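Local atomic coordinates of hydrogenase expression/formation protein (HypB) (Archaeoglobus fulgidus, PDB entry 2WSM), a protein that probably binds and hydrolyses GTP as a nickel- and zinc-binding maturation factor for hydrogenase, dimerizing in a GTP-dependent way. Residues A[32-37]-A[126-131]; A[47-52]-A[73-78]; A[138-143]-A[164-169]. All blocks are in the same frame, centred on the assembly; numbering follows the deposited sequence.

Overall arrangement
All three contacts belong to the nucleotide-binding domain, a P-loop NTPase fold built on a parallel sheet. Interaction 1 ties the central strand 31-37 to the loop leading into strand 132-138. Interaction 2 pairs helices 43-54 and 70-77; its centre is about 19 Å from that of interaction 1, between whose segments it falls in sequence. The two meet where I35 CD1 packs on I47 CG1, 4.0 Å apart. Interaction 3 follows later, its centre about 25 Å from either, and joins the 3-10 turn after strand 132-138 to the turn and start of helix 167-170 after strand 158-162. Interactions 1 and 2 thus involve the strand and helix flanking the probable P-loop, consistent with a GTP-binding core.

Interaction 1: A[32-37]-A[126-131]; sequences AVNIMG and FDLGEN
The amide of N34 and the carboxylate of E130 meet with their planes 80° apart. E130 OE1 lies close to the amide plane, where ND2 donates to it over 3.1 Å; seen from the glutamate, that nitrogen stands above the carboxylate. L128 lays CD1 over one face of the amide, 3.8 Å from N34 CG. In N34, chi1 of 176° sets CG anti to the backbone N, on the side of the loop. The second ND2 bond runs to a water 3.0 Å from ND2, which also lies within hydrogen-bonding distance of F126 O.

E130 is bent at chi2, and its other oxygen, OE2, takes L128 N on the syn lone pair at 2.7 Å, so one carboxylate links strand and loop. Within the same loop, D127 OD2 accepts from G129 N in an Asx turn. At the far end N131 grips A32 twice: its OD1 receives A32 N at 3.0 Å, nearly straight, and its N donates to A32 O at 2.9 Å.

N34 OD1 is bonded to N116 on strand 111-118, while R133 forms a salt bridge with E130 and R22 of helix 12-28 one with D127. The buried amide thus has partners for both its ends, and R22 and R133 would probably offset the repulsion between D127 OD2 and E130 OE2, two acceptors 3.2 Å apart.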
loop_
_atom_site.group_PDB
_atom_site.type_symbol
_atom_site.label_atom_id
_atom_site.label_comp_id
_atom_site.label_asym_id
_atom_site.label_seq_id
_atom_site.Cartn_x
_atom_site.Cartn_y
_atom_site.Cartn_z
ATOM N N ALA A 32 20.591 2.741 -7.694
ATOM C CA ALA A 32 19.757 2.751 -6.494
ATOM C C ALA A 32 18.765 1.591 -6.460
ATOM O O ALA A 32 18.088 1.290 -7.453
ATOM C CB ALA A 32 19.018 4.080 -6.357
ATOM N N VAL A 33 18.681 0.957 -5.297
ATOM C CA VAL A 33 17.795 -0.181 -5.083
ATOM C C VAL A 33 16.768 0.151 -4.007
ATOM O O VAL A 33 17.122 0.472 -2.867
ATOM C CB VAL A 33 18.586 -1.419 -4.637
ATOM C CG1 VAL A 33 17.660 -2.640 -4.496
ATOM C CG2 VAL A 33 19.715 -1.688 -5.615
ATOM N N ASN A 34 15.499 0.079 -4.390
ATOM C CA ASN A 34 14.389 0.271 -3.482
ATOM C C ASN A 34 14.075 -1.075 -2.830
ATOM O O ASN A 34 13.558 -1.980 -3.483
ATOM C CB ASN A 34 13.184 0.794 -4.282
ATOM C CG ASN A 34 11.926 0.930 -3.451
ATOM O OD1 ASN A 34 11.949 0.783 -2.234
ATOM N ND2 ASN A 34 10.813 1.228 -4.117
ATOM N N ILE A 35 14.404 -1.222 -1.553
ATOM C CA ILE A 35 14.228 -2.510 -0.885
ATOM C C ILE A 35 13.000 -2.519 -0.007
ATOM O O ILE A 35 12.966 -1.888 1.049
ATOM C CB ILE A 35 15.457 -2.932 -0.058
ATOM C CG1 ILE A 35 16.682 -3.036 -0.965
ATOM C CG2 ILE A 35 15.184 -4.265 0.673
ATOM C CD1 ILE A 35 17.989 -3.072 -0.227
ATOM N N MET A 36 11.999 -3.261 -0.450
ATOM C CA MET A 36 10.700 -3.263 0.203
ATOM C C MET A 36 10.481 -4.547 0.993
ATOM O O MET A 36 11.137 -5.559 0.753
ATOM C CB MET A 36 9.595 -3.076 -0.841
ATOM C CG MET A 36 9.472 -1.650 -1.364
ATOM S SD MET A 36 8.518 -1.529 -2.895
ATOM C CE MET A 36 9.735 -2.110 -4.080
ATOM N N GLY A 37 9.560 -4.495 1.945
ATOM C CA GLY A 37 9.239 -5.658 2.747
ATOM C C GLY A 37 8.733 -5.272 4.121
ATOM O O GLY A 37 8.993 -4.174 4.616
ATOM N N PHE A 126 4.493 4.226 -5.530
ATOM C CA PHE A 126 5.464 5.304 -5.417
ATOM C C PHE A 126 6.837 5.020 -6.033
ATOM O O PHE A 126 7.674 4.324 -5.461
ATOM C CB PHE A 126 5.553 5.784 -3.972
ATOM C CG PHE A 126 4.241 6.282 -3.444
ATOM C CD1 PHE A 126 3.839 7.588 -3.676
ATOM C CD2 PHE A 126 3.380 5.429 -2.767
ATOM C CE1 PHE A 126 2.617 8.048 -3.209
ATOM C CE2 PHE A 126 2.160 5.878 -2.300
ATOM C CZ PHE A 126 1.774 7.191 -2.519
ATOM N N ASP A 127 7.041 5.573 -7.220
ATOM C CA ASP A 127 8.337 5.548 -7.876
ATOM C C ASP A 127 9.294 6.473 -7.116
ATOM O O ASP A 127 9.014 7.650 -6.942
ATOM C CB ASP A 127 8.172 6.022 -9.325
ATOM C CG ASP A 127 9.425 5.837 -10.157
ATOM O OD1 ASP A 127 9.433 6.321 -11.303
ATOM O OD2 ASP A 127 10.394 5.209 -9.679
ATOM N N LEU A 128 10.414 5.938 -6.651
ATOM C CA LEU A 128 11.395 6.763 -5.958
ATOM C C LEU A 128 12.410 7.342 -6.939
ATOM O O LEU A 128 13.127 8.291 -6.618
ATOM C CB LEU A 128 12.115 5.945 -4.878
ATOM C CG LEU A 128 11.220 5.279 -3.826
ATOM C CD1 LEU A 128 12.057 4.612 -2.749
ATOM C CD2 LEU A 128 10.260 6.295 -3.214
ATOM N N GLY A 129 12.461 6.763 -8.137
ATOM C CA GLY A 129 13.449 7.127 -9.132
ATOM C C GLY A 129 14.529 6.072 -9.182
ATOM O O GLY A 129 15.586 6.266 -9.786
ATOM N N GLU A 130 14.248 4.939 -8.545
ATOM C CA GLU A 130 15.210 3.850 -8.405
ATOM C C GLU A 130 15.460 3.046 -9.689
ATOM O O GLU A 130 14.636 3.022 -10.598
ATOM C CB GLU A 130 14.761 2.906 -7.285
ATOM C CG GLU A 130 13.558 2.057 -7.621
ATOM C CD GLU A 130 12.230 2.734 -7.311
ATOM O OE1 GLU A 130 11.245 2.013 -7.071
ATOM O OE2 GLU A 130 12.155 3.976 -7.311
ATOM N N ASN A 131 16.614 2.392 -9.737
ATOM C CA ASN A 131 16.973 1.472 -10.815
ATOM C C ASN A 131 16.306 0.089 -10.689
ATOM O O ASN A 131 15.882 -0.498 -11.684
ATOM C CB ASN A 131 18.498 1.286 -10.873
ATOM C CG ASN A 131 19.249 2.597 -11.034
ATOM O OD1 ASN A 131 19.166 3.492 -10.186
ATOM N ND2 ASN A 131 20.004 2.712 -12.123
HETATM O O HOH W 1 8.081 2.391 -3.768
#

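Interaction 2: A[47-52]-A[73-78]; sequences IERTIE and YERVRR
R75 has CG anti to its backbone N (chi1 -168°) and stays extended as far as NE, which carries its guanidinium across to helix 47-52. E48 and E52 both hold CG anti to the carbonyl carbon and run on extended, each crossing the arginine at about a right angle.

The two glutamates use the guanidinium differently. E52 comes to the edge with its carboxylate nearly coplanar: OE2 takes NE of R75 on its syn lone pair at 3.2 Å and lies almost in the guanidinium plane, while R75 NH2 adds a weak bond to the same oxygen at 3.3 Å. E48 instead places OE1 over one face, offset toward the rim and 3.4 Å from R75 NH1. No N-H points at that oxygen, and the attraction is of charge alone. CD of R49 approaches the edge of the group, 4.0 Å from R75 NH2. Nearer the backbone, CG of E48 rests against V76 CG1 at 3.5 Å.

E48 OE2 also lies close to D72 OD1, a like charge, which the arginine would probably help to offset. An alanine at R75 would probably leave E48 and E52 without the charge between them, free to turn and to repel each other.

This salt-bridge network joins helix 70-77 to helix 43-54, which follows the probable Walker A loop that E48 touches. The axes of 47-52 and 73-77 approach to 10.0 Å and run in broadly the same direction, 24° apart. I51 reaches I60 of strand 60-64 and F79, V76 rests on A83 of strand 82-85, and I47 packs on L113 of strand 111-118. At the outer side R49 makes a cation-pi contact with F201 of helix 201-212.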
loop_
_atom_site.group_PDB
_atom_site.type_symbol
_atom_site.label_atom_id
_atom_site.label_comp_id
_atom_site.label_asym_id
_atom_site.label_seq_id
_atom_site.Cartn_x
_atom_site.Cartn_y
_atom_site.Cartn_z
ATOM N N ILE A 47 21.253 -5.478 4.330
ATOM C CA ILE A 47 22.018 -4.300 3.937
ATOM C C ILE A 47 23.389 -4.268 4.622
ATOM O O ILE A 47 24.408 -4.005 3.984
ATOM C CB ILE A 47 21.240 -3.002 4.219
ATOM C CG1 ILE A 47 20.087 -2.849 3.223
ATOM C CG2 ILE A 47 22.169 -1.783 4.144
ATOM C CD1 ILE A 47 19.143 -1.676 3.543
ATOM N N GLU A 48 23.415 -4.554 5.917
ATOM C CA GLU A 48 24.679 -4.622 6.642
ATOM C C GLU A 48 25.573 -5.702 6.051
ATOM O O GLU A 48 26.709 -5.432 5.663
ATOM C CB GLU A 48 24.430 -4.892 8.126
ATOM C CG GLU A 48 23.561 -3.835 8.797
ATOM C CD GLU A 48 22.917 -4.320 10.084
ATOM O OE1 GLU A 48 22.746 -5.549 10.234
ATOM O OE2 GLU A 48 22.567 -3.470 10.935
ATOM N N ARG A 49 25.056 -6.928 5.984
ATOM C CA ARG A 49 25.817 -8.048 5.436
ATOM C C ARG A 49 26.382 -7.707 4.059
ATOM O O ARG A 49 27.505 -8.067 3.737
ATOM C CB ARG A 49 24.958 -9.317 5.376
ATOM C CG ARG A 49 24.529 -9.860 6.742
ATOM C CD ARG A 49 25.712 -10.456 7.515
ATOM N NE ARG A 49 26.568 -11.241 6.634
ATOM C CZ ARG A 49 26.419 -12.541 6.405
ATOM N NH1 ARG A 49 25.457 -13.214 7.015
ATOM N NH2 ARG A 49 27.242 -13.167 5.573
ATOM N N THR A 50 25.605 -6.996 3.254
ATOM C CA THR A 50 26.070 -6.567 1.940
ATOM C C THR A 50 27.265 -5.630 2.065
ATOM O O THR A 50 28.271 -5.777 1.373
ATOM C CB THR A 50 24.973 -5.809 1.190
ATOM O OG1 THR A 50 23.855 -6.672 0.971
ATOM C CG2 THR A 50 25.497 -5.283 -0.140
ATOM N N ILE A 51 27.124 -4.643 2.939
ATOM C CA ILE A 51 28.172 -3.672 3.179
ATOM C C ILE A 51 29.447 -4.384 3.627
ATOM O O ILE A 51 30.548 -4.044 3.191
ATOM C CB ILE A 51 27.709 -2.635 4.220
ATOM C CG1 ILE A 51 26.600 -1.768 3.614
ATOM C CG2 ILE A 51 28.873 -1.774 4.695
ATOM C CD1 ILE A 51 25.800 -1.009 4.633
ATOM N N GLU A 52 29.279 -5.402 4.465
ATOM C CA GLU A 52 30.408 -6.148 5.002
ATOM C C GLU A 52 31.136 -6.950 3.931
ATOM O O GLU A 52 32.359 -7.064 3.960
ATOM C CB GLU A 52 29.949 -7.061 6.135
ATOM C CG GLU A 52 29.747 -6.327 7.445
ATOM C CD GLU A 52 28.731 -6.990 8.355
ATOM O OE1 GLU A 52 28.616 -8.236 8.327
ATOM O OE2 GLU A 52 28.051 -6.255 9.104
ATOM N N TYR A 73 22.453 1.290 13.686
ATOM C CA TYR A 73 23.024 2.487 13.080
ATOM C C TYR A 73 24.539 2.532 13.248
ATOM O O TYR A 73 25.267 2.889 12.321
ATOM C CB TYR A 73 22.372 3.760 13.617
ATOM C CG TYR A 73 21.199 4.190 12.781
ATOM C CD1 TYR A 73 21.390 4.757 11.529
ATOM C CD2 TYR A 73 19.901 4.009 13.229
ATOM C CE1 TYR A 73 20.317 5.140 10.751
ATOM C CE2 TYR A 73 18.827 4.392 12.467
ATOM C CZ TYR A 73 19.035 4.954 11.228
ATOM O OH TYR A 73 17.954 5.329 10.468
ATOM N N GLU A 74 25.005 2.158 14.432
ATOM C CA GLU A 74 26.431 2.039 14.668
ATOM C C GLU A 74 27.015 1.012 13.718
ATOM O O GLU A 74 28.062 1.231 13.115
ATOM C CB GLU A 74 26.699 1.612 16.108
ATOM C CG GLU A 74 28.156 1.705 16.504
ATOM C CD GLU A 74 28.340 1.801 18.005
ATOM O OE1 GLU A 74 27.766 0.961 18.734
ATOM O OE2 GLU A 74 29.060 2.719 18.452
ATOM N N ARG A 75 26.326 -0.111 13.571
ATOM C CA ARG A 75 26.866 -1.198 12.773
ATOM C C ARG A 75 27.078 -0.789 11.314
ATOM O O ARG A 75 28.107 -1.111 10.718
ATOM C CB ARG A 75 25.990 -2.445 12.877
ATOM C CG ARG A 75 26.640 -3.691 12.303
ATOM C CD ARG A 75 25.787 -4.920 12.549
ATOM N NE ARG A 75 26.087 -5.994 11.604
ATOM C CZ ARG A 75 25.453 -7.163 11.578
ATOM N NH1 ARG A 75 24.486 -7.414 12.451
ATOM N NH2 ARG A 75 25.790 -8.082 10.683
ATOM N N VAL A 76 26.113 -0.070 10.745
ATOM C CA VAL A 76 26.222 0.346 9.350
ATOM C C VAL A 76 27.231 1.476 9.181
ATOM O O VAL A 76 28.001 1.489 8.221
ATOM C CB VAL A 76 24.863 0.777 8.751
ATOM C CG1 VAL A 76 23.842 -0.335 8.891
ATOM C CG2 VAL A 76 24.362 2.058 9.402
ATOM N N ARG A 77 27.229 2.415 10.122
ATOM C CA ARG A 77 28.118 3.568 10.054
ATOM C C ARG A 77 29.564 3.183 10.362
ATOM O O ARG A 77 30.504 3.877 9.973
ATOM C CB ARG A 77 27.638 4.660 11.011
ATOM C CG ARG A 77 26.489 5.489 10.462
ATOM C CD ARG A 77 25.693 6.156 11.566
ATOM N NE ARG A 77 24.458 6.743 11.051
ATOM C CZ ARG A 77 23.424 7.110 11.807
ATOM N NH1 ARG A 77 23.469 6.950 13.123
ATOM N NH2 ARG A 77 22.342 7.633 11.243
ATOM N N ARG A 78 29.732 2.060 11.050
ATOM C CA ARG A 78 31.043 1.612 11.488
ATOM C C ARG A 78 32.011 1.414 10.327
ATOM O O ARG A 78 33.225 1.549 10.494
ATOM C CB ARG A 78 30.904 0.316 12.279
ATOM C CG ARG A 78 32.217 -0.322 12.694
ATOM C CD ARG A 78 31.942 -1.669 13.319
ATOM N NE ARG A 78 30.753 -1.606 14.161
ATOM C CZ ARG A 78 30.115 -2.670 14.634
ATOM N NH1 ARG A 78 30.558 -3.885 14.341
ATOM N NH2 ARG A 78 29.039 -2.517 15.395
#

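Interaction 3: A[138-143]-A[164-169]; sequences SVTEGD and VALAEA
V139 carries this contact, both its methyls meeting 164-167. CG2 sits 3.8 Å from A167 N and 4.1 Å from L166 C, touching backbone more closely than side chain. CG1, anti to the carbonyl carbon (chi1 -67°), comes 4.1 Å from V164 CA and 4.4 Å from V164 CG1, with CB of A167 a little farther off. Beside it, CG2 of T140 approaches CD1 of L166 at 4.4 Å.

Two short 3-10 turns set these groups in place. In one, A167 N bonds to V164 O; in the other, E141 N bonds to S138 O. The second turn is also braced by side chains: E141 OE2 accepts S138 N at 2.7 Å from above its carboxylate plane, and the hydroxyls of S138 and T140 are hydrogen-bonded at 2.7 Å.

Farther out, V139 shares a backbone bond with N162, V164 with M193, and V174 of helix 174-184 packs on both V139 and A167. E141 touches A38 and S41, in the loop of the probable Walker A motif. No hydrogen bond links the two segments, so van der Waals packing joins them, while the polar side chains of S138, T140 and E141 bond to one another or to their own backbone.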
loop_
_atom_site.group_PDB
_atom_site.type_symbol
_atom_site.label_atom_id
_atom_site.label_comp_id
_atom_site.label_asym_id
_atom_site.label_seq_id
_atom_site.Cartn_x
_atom_site.Cartn_y
_atom_site.Cartn_z
ATOM N N SER A 138 9.925 -12.827 4.768
ATOM C CA SER A 138 10.436 -13.888 5.622
ATOM C C SER A 138 9.390 -15.000 5.732
ATOM O O SER A 138 8.189 -14.724 5.666
ATOM C CB SER A 138 10.796 -13.324 7.003
ATOM O OG SER A 138 10.680 -14.309 8.016
ATOM N N VAL A 139 9.843 -16.247 5.886
ATOM C CA VAL A 139 8.924 -17.383 5.990
ATOM C C VAL A 139 8.081 -17.311 7.252
ATOM O O VAL A 139 7.031 -17.938 7.335
ATOM C CB VAL A 139 9.637 -18.766 5.954
ATOM C CG1 VAL A 139 10.271 -19.018 4.593
ATOM C CG2 VAL A 139 10.647 -18.898 7.093
ATOM N N THR A 140 8.545 -16.544 8.230
ATOM C CA THR A 140 7.828 -16.393 9.493
ATOM C C THR A 140 6.574 -15.554 9.326
ATOM O O THR A 140 5.773 -15.437 10.251
ATOM C CB THR A 140 8.723 -15.758 10.579
ATOM O OG1 THR A 140 9.072 -14.424 10.193
ATOM C CG2 THR A 140 10.001 -16.563 10.752
ATOM N N GLU A 141 6.400 -14.973 8.143
ATOM C CA GLU A 141 5.233 -14.134 7.874
ATOM C C GLU A 141 4.035 -14.961 7.407
ATOM O O GLU A 141 2.926 -14.446 7.280
ATOM C CB GLU A 141 5.572 -13.059 6.837
ATOM C CG GLU A 141 6.553 -12.014 7.338
ATOM C CD GLU A 141 7.070 -11.112 6.231
ATOM O OE1 GLU A 141 6.247 -10.452 5.558
ATOM O OE2 GLU A 141 8.304 -11.061 6.042
ATOM N N GLY A 142 4.261 -16.246 7.166
ATOM C CA GLY A 142 3.222 -17.096 6.612
ATOM C C GLY A 142 3.434 -17.311 5.126
ATOM O O GLY A 142 3.793 -16.380 4.404
ATOM N N ASP A 143 3.214 -18.538 4.663
ATOM C CA ASP A 143 3.468 -18.880 3.264
ATOM C C ASP A 143 2.360 -18.461 2.293
ATOM O O ASP A 143 2.428 -18.764 1.102
ATOM C CB ASP A 143 3.799 -20.370 3.117
ATOM C CG ASP A 143 2.739 -21.264 3.723
ATOM O OD1 ASP A 143 1.545 -20.956 3.565
ATOM O OD2 ASP A 143 3.104 -22.281 4.350
ATOM N N VAL A 164 14.774 -18.937 5.373
ATOM C CA VAL A 164 14.206 -20.229 4.977
ATOM C C VAL A 164 14.564 -21.386 5.925
ATOM O O VAL A 164 13.785 -22.331 6.076
ATOM C CB VAL A 164 14.576 -20.615 3.525
ATOM C CG1 VAL A 164 14.119 -19.538 2.554
ATOM C CG2 VAL A 164 16.074 -20.866 3.399
ATOM N N ALA A 165 15.728 -21.317 6.564
ATOM C CA ALA A 165 16.132 -22.374 7.493
ATOM C C ALA A 165 15.205 -22.464 8.708
ATOM O O ALA A 165 15.333 -23.374 9.525
ATOM C CB ALA A 165 17.585 -22.199 7.933
ATOM N N LEU A 166 14.276 -21.522 8.824
ATOM C CA LEU A 166 13.253 -21.581 9.862
ATOM C C LEU A 166 11.927 -22.097 9.301
ATOM O O LEU A 166 10.948 -22.235 10.034
ATOM C CB LEU A 166 13.045 -20.205 10.502
ATOM C CG LEU A 166 14.256 -19.596 11.215
ATOM C CD1 LEU A 166 13.875 -18.306 11.922
ATOM C CD2 LEU A 166 14.858 -20.587 12.199
ATOM N N ALA A 167 11.905 -22.385 8.000
ATOM C CA ALA A 167 10.680 -22.801 7.313
ATOM C C ALA A 167 9.954 -23.918 8.051
ATOM O O ALA A 167 8.820 -23.749 8.504
ATOM C CB ALA A 167 10.988 -23.236 5.891
ATOM N N GLU A 168 10.622 -25.060 8.160
ATOM C CA GLU A 168 10.058 -26.227 8.818
ATOM C C GLU A 168 9.558 -25.876 10.213
ATOM O O GLU A 168 8.410 -26.145 10.555
ATOM C CB GLU A 168 11.102 -27.342 8.894
ATOM C CG GLU A 168 10.513 -28.732 8.762
ATOM C CD GLU A 168 9.744 -28.902 7.470
ATOM O OE1 GLU A 168 10.385 -28.951 6.398
ATOM O OE2 GLU A 168 8.499 -28.982 7.526
ATOM N N ALA A 169 10.422 -25.254 11.007
ATOM C CA ALA A 169 10.102 -24.913 12.392
ATOM C C ALA A 169 8.811 -24.118 12.542
ATOM O O ALA A 169 8.104 -24.257 13.537
ATOM C CB ALA A 169 11.258 -24.159 13.033
#